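Local structure of PTS EIIA type-4 domain-containing protein (Streptococcus agalactiae NEM316, 4TKZ) at the interface of chains A and B. The protein is the EIIA component of a sugar phosphotransferase system, a cytoplasmic protein of the mannose/fructose family that passes phosphate on towards incoming sugar. Numbering follows the deposited sequence. Chains: chain A/B, Putative uncharacterized protein gbs1890.

The interface of chains A and B. Residues chain A 86-89, 113, 117; chain B 124-127.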
loop_
_atom_site.group_PDB
_atom_site.type_symbol
_atom_site.label_atom_id
_atom_site.label_comp_id
_atom_site.label_asym_id
_atom_site.label_seq_id
_atom_site.Cartn_x
_atom_site.Cartn_y
_atom_site.Cartn_z
ATOM N N LYS A 86 -9.174 3.632 -15.813
ATOM C CA LYS A 86 -7.828 4.057 -15.461
ATOM C C LYS A 86 -7.172 2.986 -14.596
ATOM O O LYS A 86 -7.800 2.437 -13.688
ATOM C CB LYS A 86 -7.875 5.394 -14.704
ATOM C CG LYS A 86 -8.214 6.591 -15.589
ATOM C CD LYS A 86 -7.070 6.891 -16.555
ATOM C CE LYS A 86 -7.200 8.283 -17.166
ATOM N NZ LYS A 86 -6.396 8.453 -18.413
ATOM N N VAL A 87 -5.908 2.693 -14.880
ATOM C CA VAL A 87 -5.175 1.663 -14.153
ATOM C C VAL A 87 -3.921 2.256 -13.534
ATOM O O VAL A 87 -3.014 2.703 -14.251
ATOM C CB VAL A 87 -4.769 0.509 -15.089
ATOM C CG1 VAL A 87 -4.006 -0.569 -14.323
ATOM C CG2 VAL A 87 -6.012 -0.080 -15.775
ATOM N N LEU A 88 -3.863 2.272 -12.200
ATOM C CA LEU A 88 -2.671 2.758 -11.509
ATOM C C LEU A 88 -1.922 1.612 -10.828
ATOM O O LEU A 88 -2.536 0.640 -10.384
ATOM C CB LEU A 88 -3.032 3.809 -10.442
ATOM C CG LEU A 88 -3.946 4.972 -10.819
ATOM C CD1 LEU A 88 -4.001 6.004 -9.669
ATOM C CD2 LEU A 88 -3.476 5.623 -12.110
ATOM N N SER A 89 -0.594 1.725 -10.768
ATOM C CA SER A 89 0.216 0.890 -9.882
ATOM C C SER A 89 0.658 1.747 -8.692
ATOM O O SER A 89 0.425 2.958 -8.684
ATOM C CB SER A 89 1.440 0.346 -10.602
ATOM O OG SER A 89 2.278 1.396 -11.044
ATOM N N VAL A 113 -7.979 11.086 -11.568
ATOM C CA VAL A 113 -6.683 10.402 -11.447
ATOM C C VAL A 113 -5.499 11.295 -11.095
ATOM O O VAL A 113 -4.591 10.860 -10.391
ATOM C CB VAL A 113 -6.315 9.593 -12.715
ATOM C CG1 VAL A 113 -7.121 8.328 -12.770
ATOM C CG2 VAL A 113 -6.503 10.431 -13.963
ATOM N N ILE A 117 -3.008 10.551 -7.985
ATOM C CA ILE A 117 -1.573 10.371 -8.174
ATOM C C ILE A 117 -0.782 11.312 -7.281
ATOM O O ILE A 117 0.187 10.919 -6.611
ATOM C CB ILE A 117 -1.183 10.674 -9.633
ATOM C CG1 ILE A 117 -1.771 9.630 -10.580
ATOM C CG2 ILE A 117 0.336 10.738 -9.776
ATOM C CD1 ILE A 117 -1.306 8.236 -10.291
ATOM N N ILE B 124 4.563 4.261 -8.522
ATOM C CA ILE B 124 3.269 4.885 -8.780
ATOM C C ILE B 124 3.241 5.314 -10.238
ATOM O O ILE B 124 3.928 6.258 -10.640
ATOM C CB ILE B 124 3.043 6.109 -7.874
ATOM C CG1 ILE B 124 3.071 5.677 -6.411
ATOM C CG2 ILE B 124 1.697 6.772 -8.169
ATOM C CD1 ILE B 124 3.228 6.841 -5.421
ATOM N N VAL B 125 2.450 4.600 -11.023
ATOM C CA VAL B 125 2.446 4.774 -12.473
ATOM C C VAL B 125 1.011 4.722 -12.983
ATOM O O VAL B 125 0.223 3.877 -12.547
ATOM C CB VAL B 125 3.283 3.673 -13.166
ATOM C CG1 VAL B 125 3.092 3.716 -14.671
ATOM C CG2 VAL B 125 4.755 3.816 -12.826
ATOM N N ASP B 126 0.671 5.637 -13.890
ATOM C CA ASP B 126 -0.608 5.602 -14.593
ATOM C C ASP B 126 -0.367 4.907 -15.935
ATOM O O ASP B 126 0.474 5.345 -16.714
ATOM C CB ASP B 126 -1.107 7.036 -14.815
ATOM C CG ASP B 126 -2.401 7.111 -15.633
ATOM O OD1 ASP B 126 -2.813 6.115 -16.273
ATOM O OD2 ASP B 126 -3.008 8.201 -15.640
ATOM N N PHE B 127 -1.101 3.830 -16.203
ATOM C CA PHE B 127 -0.869 3.045 -17.413
ATOM C C PHE B 127 -1.013 3.871 -18.695
ATOM O O PHE B 127 -0.374 3.570 -19.708
ATOM C CB PHE B 127 -1.790 1.826 -17.452
ATOM C CG PHE B 127 -1.714 1.058 -18.745
ATOM C CD1 PHE B 127 -0.547 0.397 -19.108
ATOM C CD2 PHE B 127 -2.808 0.996 -19.589
ATOM C CE1 PHE B 127 -0.469 -0.314 -20.306
ATOM C CE2 PHE B 127 -2.740 0.283 -20.803
ATOM C CZ PHE B 127 -1.567 -0.368 -21.148
HETATM O O HOH W 1 -4.737 4.064 -16.977
#
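The backbone of A:Val87 to A:Ser89, the end of strand 84-89, pairs antiparallel with B:Val125 to B:Phe127, so that the short strand 125-126 of chain B extends the sheet of chain A. B:Phe127 N gives a nearly straight hydrogen bond to A:Val87 O (3.0 Å, 169° at H), and A:Ser89 N gives another to B:Val125 O (2.9 Å). Beside the pairing, a water joins A:Val87 N (2.8 Å) to the carboxylate oxygen OD1 of B:Asp126 (2.9 Å). B:Asp126 has CG anti to its backbone N (chi1 176°), which puts the carboxylate on the helix-110-122 side of the pairing, with OD1 at the water. Its other oxygen, OD2, stands 4.4 Å from the side-chain nitrogen NZ of A:Lys86, too far for a salt bridge, though the opposite charge may still favour the carboxylate. The A:Leu88 side chain meets B:Asp126 at an angle, its CD2 branch packing against CA at 3.8 Å and against the methylene CB. Beside it, A:Ile117 reaches from helix 110-122 towards the paired strands, and its tip CD1 meets the CG2 branch of B:Ile124 at 4.0 Å as the two side chains pass in opposite directions. On the other face of the pairing, the CB atoms of A:Val87 and B:Phe127 approach to 4.0 Å. Repeated by the two-fold axis, this exchange of C-terminal strands ties each subunit's tail into its neighbour's sheet and probably stabilises an EIIA dimer.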